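PDB 3VXJ: DyP from Bjerkandera adusta, which probably uses heme b to reduce peroxides while oxidising dyes and phenols, and is held here in complex with the phenol 2,6-dimethoxyphenol. Local coordinates for residues P399-G403 with T413-L418; I239-S243 with L405-N409; I5-N9 with V178-E182. All coordinates share one frame; numbering follows the deposited sequence.

How the contacts relate
Contacts 1 and 2 are neighbours, their centres 16 Å apart, and both draw on the hairpin of strands 401-403 and 413-415. Contact 1 pairs the two strands; contact 2 presses the loop between them, 405-409, on residues 239-243, which follow helix 227-236. Phe414 CE2 of contact 1 lies 3.7 Å from Leu405 CB of contact 2, joining the two. Along the chain their segments alternate. Contact 3 closes earlier in sequence, tying the start of the model to 178-182; its centre is about 42 Å from that of contact 1, across the chain's centre. Contacts 1 and 2 thus lie near the heme ligand His308, while contact 3 joins the N-terminal residues to a distant loop.

Contact 1. Residues P399-G403 with T413-L418; sequences PRTVG and TFTVPL
Thr413 opens the pairing by setting its CB 3.5 Å from Thr401 CG2, a contact between two beta-branched residues suited to extended strands. Phe414 follows in a hydrogen-bonded antiparallel pair with Val402: Phe414 N reaches Val402 O at 2.8 Å, nearly straight at 174°, and Val402 N returns a bond to Phe414 O. Their side chains lie on the face away from Thr401 and Thr413, where Tyr233 of helix 227-236 touches Phe414. Thr415 pairs with Thr401 without backbone bonds; instead Thr415 OG1 and Thr401 OG1 lie 3.1 Å apart, hydrogen-bonded, on the same face as Thr413. Val416 N then bonds Arg400 O, while Val416 CG2 packs 4.0 Å from Val402 CG1. Arg400, centre of an inverse gamma turn, bends at chi3 (77°) and brings NH1 to Val416 O at 3.0 Å; the oxygen lies near the guanidinium plane, but the nitrogen stands above the carbonyl plane. Finally, Leu418 lays CD1 over one guanidinium face, 3.5 Å from Arg400 NE. Arg400 NH2 also bonds the carbonyls of Gly395 and Pro392. A leucine in place of Arg400 would probably leave the carbonyl oxygens of Val416, Gly395 and Pro392 without the guanidinium donors. The chemistry implies that Val416 N to Arg400 O carries the pairing one step past the strands, and the buried guanidinium, about 8 Å from the side chain of the heme ligand His308, adds bonds to three carbonyls.

Contact 2. Residues I239-S243 with L405-N409; sequences IPANS and LDPLN
Leu408 on Ala241, and Ile239 on Leu405 and Asp406, carry a largely apolar, water-bridged packing of one loop on another: 405-409, in the loop between strands 401-403 and 413-415, rests on 239-243, which includes the short strand 241-242. No direct hydrogen bond crosses it. Leu408 sets CD1 3.8 Å from Ala241 CB and against Ala241 O, while CD2 reaches toward the backbone of Ser243; a branched leucine can thus touch both peptides flanking Asn242, and the small alanine lets it come close. Pro407 CG lies 4.1 Å from Asn242 CB, a ring that fixes the turn and also offers an apolar surface. At the start of 239-243, Ile239 CD1 approaches Leu405 O at 3.3 Å, an oxygen whose hydrogen bond comes from Arg259 NE, and its CG2 branch lies beside the Asp406 carboxylate. The polar link is a water 2.7 Å from Ala241 O and 2.9 Å from Asp406 OD1, placed to donate to either. With CG anti to the backbone N (chi1 -174°), Asp406 turns that same OD1 back over its own loop, where Leu408 N bonds Asp406 OD1 at 2.9 Å from above the carboxylate plane. Phe255 of helix 249-261 touches Ile239, Asn242 and Pro407 together. Asp406 OD1 accepting from Leu408 N is an Asx turn, and it coincides here with a type I beta turn from Asp406 to Asn409.

Contact 3. Residues I5-N9 with V178-E182; sequences ILPLN and VTGWE
Leu6 N donates to Gly180 O at 2.8 Å, almost straight at the hydrogen (172°), and this backbone bond ties the start of the modelled chain to the loop 178-182. Gly180 O is also approached by Ile5 CA at 3.3 Å in a CA-H...O contact, while Ile5 CG1 lies against it. Glycine suits position 180 twice over: its positive phi (107°) would jam a side chain against the preceding carbonyl, and a CB would strike Leu6 CG. In the absence of that carbon, Leu6 can lean over the glycine backbone and bring CD1 within 4.0 Å of Val178 CG2 and 4.1 Å of Trp181 CD1. Its CD1 also lies beside Thr179 O, a buried carbonyl that has no partner in the model. Trp181 places CG between its backbone N and carbonyl carbon (chi1 72°), which brings the indole over to the leucines. Leu8 meets the six-membered ring near the fusion, with CD1 3.8 Å from Trp181 CE3 and CD2 nearly as close; both leucines approach the indole obliquely. Leu16 of helix 13-16 touches Leu8, Val178 and Trp181, adding to the apolar cluster, and Leu8 is also held through its backbone to Ala53. Away from the heme, this is structural packing: a single, nearly straight backbone hydrogen bond joins the two segments, and apolar packing of Leu6 and Leu8 on Val178 and Trp181, with no charged pair across it, makes up most of the remainder.

Contact 1. Residues P399-G403 with T413-L418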
ATOM      1  N   PRO A 399      13.054  11.954 -17.074  1.00 16.64           N
ATOM      2  CA  PRO A 399      13.410  12.608 -15.814  1.00 15.66           C
ATOM      3  C   PRO A 399      12.217  12.708 -14.862  1.00 14.41           C
ATOM      4  O   PRO A 399      11.072  12.813 -15.314  1.00 13.47           O
ATOM      5  CB  PRO A 399      13.847  14.007 -16.261  1.00 16.20           C
ATOM      6  CG  PRO A 399      13.082  14.247 -17.507  1.00 17.20           C
ATOM      7  CD  PRO A 399      13.057  12.910 -18.197  1.00 17.08           C
ATOM      8  N   ARG A 400      12.495  12.674 -13.561  1.00 13.54           N
ATOM      9  CA  ARG A 400      11.443  12.759 -12.537  1.00 13.19           C
ATOM     10  C   ARG A 400      11.054  14.218 -12.306  1.00 12.70           C
ATOM     11  O   ARG A 400      11.275  14.787 -11.223  1.00 12.58           O
ATOM     12  CB  ARG A 400      11.892  12.111 -11.219  1.00 13.06           C
ATOM     13  CG  ARG A 400      12.326  10.660 -11.338  1.00 15.12           C
ATOM     14  CD  ARG A 400      12.528  10.019  -9.980  1.00 14.49           C
ATOM     15  NE  ARG A 400      11.256   9.673  -9.360  1.00 13.82           N
ATOM     16  CZ  ARG A 400      10.723  10.267  -8.288  1.00 13.95           C
ATOM     17  NH1 ARG A 400      11.339  11.250  -7.654  1.00 13.60           N
ATOM     18  NH2 ARG A 400       9.566   9.843  -7.827  1.00 13.30           N
ATOM     19  N   THR A 401      10.474  14.827 -13.334  1.00 12.73           N
ATOM     20  CA  THR A 401      10.142  16.241 -13.297  1.00 12.68           C
ATOM     21  C   THR A 401       8.667  16.416 -12.971  1.00 11.90           C
ATOM     22  O   THR A 401       7.804  15.794 -13.598  1.00 12.04           O
ATOM     23  CB  THR A 401      10.536  16.924 -14.622  1.00 13.28           C
ATOM     24  OG1 THR A 401      11.935  16.713 -14.833  1.00 15.89           O
ATOM     25  CG2 THR A 401      10.265  18.419 -14.577  1.00 14.69           C
ATOM     26  N   VAL A 402       8.388  17.255 -11.975  1.00 11.54           N
ATOM     27  CA  VAL A 402       7.021  17.576 -11.584  1.00 11.12           C
ATOM     28  C   VAL A 402       6.824  19.097 -11.534  1.00 11.03           C
ATOM     29  O   VAL A 402       7.704  19.829 -11.091  1.00 11.45           O
ATOM     30  CB  VAL A 402       6.645  16.906 -10.231  1.00 10.85           C
ATOM     31  CG1 VAL A 402       7.504  17.434  -9.086  1.00 11.07           C
ATOM     32  CG2 VAL A 402       5.155  17.059  -9.931  1.00 11.31           C
ATOM     33  N   GLY A 403       5.655  19.561 -11.971  1.00 10.03           N
ATOM     34  CA  GLY A 403       5.365  20.986 -11.953  1.00 10.35           C
ATOM     35  C   GLY A 403       4.502  21.361 -10.767  1.00  9.55           C
ATOM     36  O   GLY A 403       3.997  20.499 -10.034  1.00  9.30           O
ATOM     37  N   THR A 413       9.346  23.936 -12.551  1.00 13.78           N
ATOM     38  CA  THR A 413       9.445  22.486 -12.442  1.00 14.85           C
ATOM     39  C   THR A 413      10.510  22.084 -11.434  1.00 14.45           C
ATOM     40  O   THR A 413      11.528  22.761 -11.259  1.00 15.08           O
ATOM     41  CB  THR A 413       9.721  21.819 -13.803  1.00 15.90           C
ATOM     42  OG1 THR A 413      11.008  22.208 -14.269  1.00 18.77           O
ATOM     43  CG2 THR A 413       8.664  22.218 -14.827  1.00 16.89           C
ATOM     44  N   PHE A 414      10.245  20.972 -10.764  1.00 13.48           N
ATOM     45  CA  PHE A 414      11.173  20.388  -9.817  1.00 13.83           C
ATOM     46  C   PHE A 414      11.597  19.031 -10.371  1.00 13.86           C
ATOM     47  O   PHE A 414      10.743  18.220 -10.744  1.00 13.87           O
ATOM     48  CB  PHE A 414      10.495  20.224  -8.445  1.00 13.47           C
ATOM     49  CG  PHE A 414      10.193  21.527  -7.741  1.00 12.98           C
ATOM     50  CD1 PHE A 414      10.887  21.883  -6.586  1.00 15.47           C
ATOM     51  CD2 PHE A 414       9.195  22.385  -8.214  1.00 12.90           C
ATOM     52  CE1 PHE A 414      10.609  23.074  -5.921  1.00 16.60           C
ATOM     53  CE2 PHE A 414       8.920  23.592  -7.562  1.00 13.94           C
ATOM     54  CZ  PHE A 414       9.626  23.931  -6.413  1.00 14.87           C
ATOM     55  N   THR A 415      12.902  18.790 -10.448  1.00 14.30           N
ATOM     56  CA  THR A 415      13.406  17.466 -10.803  1.00 14.54           C
ATOM     57  C   THR A 415      13.845  16.792  -9.508  1.00 14.13           C
ATOM     58  O   THR A 415      14.795  17.213  -8.847  1.00 15.01           O
ATOM     59  CB  THR A 415      14.527  17.527 -11.859  1.00 15.57           C
ATOM     60  OG1 THR A 415      14.011  18.123 -13.058  1.00 18.23           O
ATOM     61  CG2 THR A 415      15.038  16.125 -12.192  1.00 16.58           C
ATOM     62  N   VAL A 416      13.117  15.747  -9.141  1.00 12.08           N
ATOM     63  CA  VAL A 416      13.168  15.214  -7.788  1.00 12.18           C
ATOM     64  C   VAL A 416      13.961  13.902  -7.782  1.00 12.11           C
ATOM     65  O   VAL A 416      13.625  12.976  -8.519  1.00 12.31           O
ATOM     66  CB  VAL A 416      11.731  15.003  -7.254  1.00 11.49           C
ATOM     67  CG1 VAL A 416      11.754  14.516  -5.813  1.00 12.15           C
ATOM     68  CG2 VAL A 416      10.919  16.299  -7.363  1.00 12.32           C
ATOM     69  N   PRO A 417      15.027  13.817  -6.962  1.00 12.63           N
ATOM     70  CA  PRO A 417      15.709  12.524  -6.819  1.00 12.82           C
ATOM     71  C   PRO A 417      14.731  11.458  -6.331  1.00 12.28           C
ATOM     72  O   PRO A 417      13.795  11.777  -5.594  1.00 12.26           O
ATOM     73  CB  PRO A 417      16.750  12.792  -5.725  1.00 13.70           C
ATOM     74  CG  PRO A 417      16.963  14.257  -5.733  1.00 13.96           C
ATOM     75  CD  PRO A 417      15.633  14.854  -6.108  1.00 12.38           C
ATOM     76  N   LEU A 418      14.944  10.203  -6.718  1.00 12.43           N
ATOM     77  CA  LEU A 418      14.092   9.126  -6.222  1.00 12.17           C
ATOM     78  C   LEU A 418      14.447   8.806  -4.770  1.00 12.17           C
ATOM     79  O   LEU A 418      15.594   8.471  -4.461  1.00 13.62           O
ATOM     80  CB  LEU A 418      14.211   7.882  -7.107  1.00 13.07           C
ATOM     81  CG  LEU A 418      13.220   6.729  -6.860  1.00 12.63           C
ATOM     82  CD1 LEU A 418      11.747   7.134  -6.964  1.00 13.51           C
ATOM     83  CD2 LEU A 418      13.515   5.557  -7.802  1.00 15.25           C
TER

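Contact 2. Residues I239-S243 with L405-N409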
ATOM      1  N   ILE A 239       9.905  26.160  -0.136  1.00 10.47           N
ATOM      2  CA  ILE A 239       9.062  27.141  -0.810  1.00 10.73           C
ATOM      3  C   ILE A 239       9.176  28.478  -0.072  1.00 10.59           C
ATOM      4  O   ILE A 239       8.982  28.518   1.140  1.00 10.76           O
ATOM      5  CB  ILE A 239       7.610  26.633  -0.905  1.00 10.69           C
ATOM      6  CG1 ILE A 239       7.572  25.398  -1.812  1.00 12.21           C
ATOM      7  CG2 ILE A 239       6.679  27.726  -1.410  1.00 10.60           C
ATOM      8  CD1 ILE A 239       6.298  24.632  -1.808  1.00 14.61           C
ATOM      9  N   PRO A 240       9.530  29.563  -0.790  1.00 10.90           N
ATOM     10  CA  PRO A 240       9.778  30.827  -0.078  1.00 11.37           C
ATOM     11  C   PRO A 240       8.537  31.477   0.534  1.00 11.26           C
ATOM     12  O   PRO A 240       8.660  32.155   1.543  1.00 11.95           O
ATOM     13  CB  PRO A 240      10.374  31.750  -1.153  1.00 12.06           C
ATOM     14  CG  PRO A 240      10.046  31.147  -2.436  1.00 13.13           C
ATOM     15  CD  PRO A 240       9.857  29.665  -2.224  1.00 10.74           C
ATOM     16  N   ALA A 241       7.368  31.282  -0.074  1.00 11.11           N
ATOM     17  CA  ALA A 241       6.135  31.945   0.362  1.00 11.10           C
ATOM     18  C   ALA A 241       4.932  31.189  -0.166  1.00 11.04           C
ATOM     19  O   ALA A 241       5.019  30.489  -1.174  1.00 11.38           O
ATOM     20  CB  ALA A 241       6.089  33.381  -0.143  1.00 11.70           C
ATOM     21  N   ASN A 242       3.804  31.338   0.513  1.00 10.90           N
ATOM     22  CA  ASN A 242       2.555  30.917  -0.080  1.00 10.53           C
ATOM     23  C   ASN A 242       1.551  32.047   0.054  1.00 10.63           C
ATOM     24  O   ASN A 242       1.935  33.158   0.422  1.00 10.80           O
ATOM     25  CB  ASN A 242       2.080  29.554   0.455  1.00 10.41           C
ATOM     26  CG  ASN A 242       1.752  29.559   1.932  1.00 10.10           C
ATOM     27  OD1 ASN A 242       1.350  30.575   2.510  1.00 11.12           O
ATOM     28  ND2 ASN A 242       1.879  28.387   2.550  1.00 10.73           N
ATOM     29  N   SER A 243       0.282  31.778  -0.245  1.00 10.78           N
ATOM     30  CA  SER A 243      -0.735  32.830  -0.261  1.00 11.45           C
ATOM     31  C   SER A 243      -0.814  33.598   1.050  1.00 11.74           C
ATOM     32  O   SER A 243      -1.090  34.796   1.050  1.00 12.37           O
ATOM     33  CB  SER A 243      -2.114  32.245  -0.583  1.00 11.31           C
ATOM     34  OG  SER A 243      -2.147  31.637  -1.867  1.00 12.59           O
ATOM     35  N   LEU A 405       4.651  22.577  -7.773  1.00  8.95           N
ATOM     36  CA  LEU A 405       4.874  22.427  -6.331  1.00  8.78           C
ATOM     37  C   LEU A 405       4.892  23.762  -5.582  1.00  8.72           C
ATOM     38  O   LEU A 405       4.499  23.821  -4.421  1.00  8.69           O
ATOM     39  CB  LEU A 405       6.144  21.619  -6.037  1.00  9.15           C
ATOM     40  CG  LEU A 405       6.239  20.184  -6.571  1.00 10.26           C
ATOM     41  CD1 LEU A 405       7.505  19.521  -6.033  1.00 10.18           C
ATOM     42  CD2 LEU A 405       4.999  19.348  -6.244  1.00 10.09           C
ATOM     43  N   ASP A 406       5.353  24.818  -6.238  1.00  9.02           N
ATOM     44  CA  ASP A 406       5.296  26.154  -5.660  1.00  9.50           C
ATOM     45  C   ASP A 406       4.003  26.829  -6.110  1.00  9.75           C
ATOM     46  O   ASP A 406       3.858  27.182  -7.285  1.00  9.44           O
ATOM     47  CB  ASP A 406       6.523  26.978  -6.076  1.00 10.25           C
ATOM     48  CG  ASP A 406       6.592  28.326  -5.386  1.00 12.07           C
ATOM     49  OD1 ASP A 406       5.547  28.820  -4.928  1.00 11.97           O
ATOM     50  OD2 ASP A 406       7.694  28.906  -5.315  1.00 13.36           O
ATOM     51  N   PRO A 407       3.063  27.031  -5.171  1.00  9.29           N
ATOM     52  CA  PRO A 407       1.767  27.590  -5.561  1.00  9.79           C
ATOM     53  C   PRO A 407       1.843  29.000  -6.141  1.00 10.37           C
ATOM     54  O   PRO A 407       0.920  29.416  -6.834  1.00 10.27           O
ATOM     55  CB  PRO A 407       0.985  27.599  -4.245  1.00  9.56           C
ATOM     56  CG  PRO A 407       2.047  27.727  -3.177  1.00  9.38           C
ATOM     57  CD  PRO A 407       3.188  26.890  -3.707  1.00  9.72           C
ATOM     58  N   LEU A 408       2.930  29.721  -5.862  1.00 10.87           N
ATOM     59  CA  LEU A 408       3.089  31.095  -6.353  1.00 11.40           C
ATOM     60  C   LEU A 408       3.944  31.152  -7.616  1.00 11.95           C
ATOM     61  O   LEU A 408       4.120  32.218  -8.198  1.00 12.82           O
ATOM     62  CB  LEU A 408       3.658  32.025  -5.263  1.00 11.83           C
ATOM     63  CG  LEU A 408       2.925  32.058  -3.911  1.00 11.14           C
ATOM     64  CD1 LEU A 408       3.518  33.126  -2.994  1.00 13.14           C
ATOM     65  CD2 LEU A 408       1.415  32.269  -4.077  1.00 13.41           C
ATOM     66  N   ASN A 409       4.475  30.000  -8.023  1.00 11.87           N
ATOM     67  CA  ASN A 409       5.254  29.885  -9.261  1.00 12.13           C
ATOM     68  C   ASN A 409       4.979  28.528  -9.896  1.00 11.16           C
ATOM     69  O   ASN A 409       5.848  27.656  -9.933  1.00 10.97           O
ATOM     70  CB  ASN A 409       6.762  30.033  -8.989  1.00 12.88           C
ATOM     71  CG  ASN A 409       7.126  31.351  -8.333  1.00 17.47           C
ATOM     72  OD1 ASN A 409       7.389  31.406  -7.128  1.00 22.23           O
ATOM     73  ND2 ASN A 409       7.149  32.417  -9.119  1.00 19.44           N
TER
HETATM   74  O   HOH W   1       6.718  30.928  -3.264  1.00  8.17           O

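Contact 3. Residues I5-N9 with V178-E182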
ATOM      1  N   ILE A   5     -25.067  -9.937   1.042  1.00 26.74           N
ATOM      2  CA  ILE A   5     -24.250  -9.776   2.280  1.00 25.57           C
ATOM      3  C   ILE A   5     -22.936 -10.565   2.218  1.00 23.09           C
ATOM      4  O   ILE A   5     -22.905 -11.754   1.879  1.00 22.92           O
ATOM      5  CB  ILE A   5     -25.084 -10.046   3.581  1.00 27.13           C
ATOM      6  CG1 ILE A   5     -25.494  -8.708   4.214  1.00 29.41           C
ATOM      7  CG2 ILE A   5     -24.318 -10.899   4.592  1.00 26.90           C
ATOM      8  CD1 ILE A   5     -26.304  -8.826   5.497  1.00 32.33           C
ATOM      9  N   LEU A   6     -21.844  -9.880   2.529  1.00 20.94           N
ATOM     10  CA  LEU A   6     -20.532 -10.502   2.532  1.00 18.28           C
ATOM     11  C   LEU A   6     -20.372 -11.422   3.736  1.00 17.39           C
ATOM     12  O   LEU A   6     -20.760 -11.060   4.848  1.00 17.95           O
ATOM     13  CB  LEU A   6     -19.441  -9.430   2.516  1.00 17.64           C
ATOM     14  CG  LEU A   6     -19.431  -8.507   1.293  1.00 17.74           C
ATOM     15  CD1 LEU A   6     -18.447  -7.370   1.493  1.00 17.68           C
ATOM     16  CD2 LEU A   6     -19.119  -9.274   0.007  1.00 17.11           C
ATOM     17  N   PRO A   7     -19.820 -12.626   3.510  1.00 15.89           N
ATOM     18  CA  PRO A   7     -19.566 -13.555   4.602  1.00 15.45           C
ATOM     19  C   PRO A   7     -18.262 -13.178   5.308  1.00 14.49           C
ATOM     20  O   PRO A   7     -17.182 -13.668   4.960  1.00 13.58           O
ATOM     21  CB  PRO A   7     -19.465 -14.907   3.888  1.00 15.23           C
ATOM     22  CG  PRO A   7     -18.961 -14.574   2.538  1.00 14.80           C
ATOM     23  CD  PRO A   7     -19.544 -13.233   2.196  1.00 15.59           C
ATOM     24  N   LEU A   8     -18.373 -12.304   6.303  1.00 15.04           N
ATOM     25  CA  LEU A   8     -17.198 -11.741   6.969  1.00 14.88           C
ATOM     26  C   LEU A   8     -16.331 -12.794   7.652  1.00 14.60           C
ATOM     27  O   LEU A   8     -15.122 -12.608   7.780  1.00 13.92           O
ATOM     28  CB  LEU A   8     -17.610 -10.677   7.987  1.00 16.46           C
ATOM     29  CG  LEU A   8     -18.453  -9.495   7.499  1.00 18.71           C
ATOM     30  CD1 LEU A   8     -18.772  -8.565   8.658  1.00 21.86           C
ATOM     31  CD2 LEU A   8     -17.768  -8.735   6.384  1.00 19.04           C
ATOM     32  N   ASN A   9     -16.944 -13.888   8.094  1.00 15.05           N
ATOM     33  CA  ASN A   9     -16.200 -14.996   8.689  1.00 15.58           C
ATOM     34  C   ASN A   9     -15.374 -15.800   7.687  1.00 14.02           C
ATOM     35  O   ASN A   9     -14.581 -16.656   8.086  1.00 14.19           O
ATOM     36  CB  ASN A   9     -17.134 -15.942   9.454  1.00 17.19           C
ATOM     37  CG  ASN A   9     -17.716 -15.309  10.702  1.00 22.29           C
ATOM     38  OD1 ASN A   9     -17.148 -15.420  11.787  1.00 26.95           O
ATOM     39  ND2 ASN A   9     -18.856 -14.641  10.555  1.00 25.73           N
ATOM     40  N   VAL A 178     -16.520  -0.850   0.825  1.00 16.57           N
ATOM     41  CA  VAL A 178     -17.325  -1.723  -0.030  1.00 17.75           C
ATOM     42  C   VAL A 178     -18.742  -1.885   0.513  1.00 19.32           C
ATOM     43  O   VAL A 178     -18.955  -1.903   1.733  1.00 19.97           O
ATOM     44  CB  VAL A 178     -16.680  -3.119  -0.274  1.00 17.92           C
ATOM     45  CG1 VAL A 178     -15.319  -2.973  -0.958  1.00 17.08           C
ATOM     46  CG2 VAL A 178     -16.567  -3.913   1.019  1.00 19.39           C
ATOM     47  N   THR A 179     -19.703  -1.994  -0.397  1.00 20.48           N
ATOM     48  CA  THR A 179     -21.069  -2.338  -0.024  1.00 22.23           C
ATOM     49  C   THR A 179     -21.143  -3.837   0.271  1.00 23.35           C
ATOM     50  O   THR A 179     -20.245  -4.596  -0.114  1.00 22.31           O
ATOM     51  CB  THR A 179     -22.089  -1.970  -1.132  1.00 22.79           C
ATOM     52  OG1 THR A 179     -21.819  -2.729  -2.314  1.00 23.52           O
ATOM     53  CG2 THR A 179     -22.016  -0.493  -1.466  1.00 22.84           C
ATOM     54  N   GLY A 180     -22.204  -4.257   0.958  1.00 25.09           N
ATOM     55  CA  GLY A 180     -22.409  -5.670   1.278  1.00 27.08           C
ATOM     56  C   GLY A 180     -22.169  -6.026   2.734  1.00 28.46           C
ATOM     57  O   GLY A 180     -22.306  -7.187   3.122  1.00 29.41           O
ATOM     58  N   TRP A 181     -21.791  -5.033   3.536  1.00 28.89           N
ATOM     59  CA  TRP A 181     -21.670  -5.199   4.988  1.00 30.64           C
ATOM     60  C   TRP A 181     -21.913  -3.869   5.698  1.00 31.10           C
ATOM     61  O   TRP A 181     -21.891  -2.810   5.065  1.00 30.36           O
ATOM     62  CB  TRP A 181     -20.313  -5.820   5.378  1.00 30.02           C
ATOM     63  CG  TRP A 181     -19.096  -4.925   5.231  1.00 28.88           C
ATOM     64  CD1 TRP A 181     -18.696  -4.248   4.110  1.00 27.57           C
ATOM     65  CD2 TRP A 181     -18.104  -4.654   6.233  1.00 28.54           C
ATOM     66  NE1 TRP A 181     -17.532  -3.558   4.359  1.00 27.24           N
ATOM     67  CE2 TRP A 181     -17.145  -3.791   5.652  1.00 27.51           C
ATOM     68  CE3 TRP A 181     -17.939  -5.048   7.569  1.00 29.64           C
ATOM     69  CZ2 TRP A 181     -16.034  -3.314   6.363  1.00 27.12           C
ATOM     70  CZ3 TRP A 181     -16.834  -4.573   8.275  1.00 29.66           C
ATOM     71  CH2 TRP A 181     -15.898  -3.717   7.668  1.00 28.18           C
ATOM     72  N   GLU A 182     -22.163  -3.928   7.005  1.00 33.00           N
ATOM     73  CA  GLU A 182     -22.434  -2.719   7.783  1.00 34.10           C
ATOM     74  C   GLU A 182     -21.163  -2.203   8.452  1.00 33.32           C
ATOM     75  O   GLU A 182     -20.575  -2.877   9.303  1.00 33.90           O
ATOM     76  CB  GLU A 182     -23.534  -2.962   8.820  1.00 35.98           C
ATOM     77  CG  GLU A 182     -24.225  -1.679   9.291  1.00 37.54           C
ATOM     78  CD  GLU A 182     -25.125  -1.882  10.500  1.00 40.30           C
ATOM     79  OE1 GLU A 182     -25.785  -2.942  10.606  1.00 42.52           O
ATOM     80  OE2 GLU A 182     -25.180  -0.964  11.349  1.00 41.35           O
TER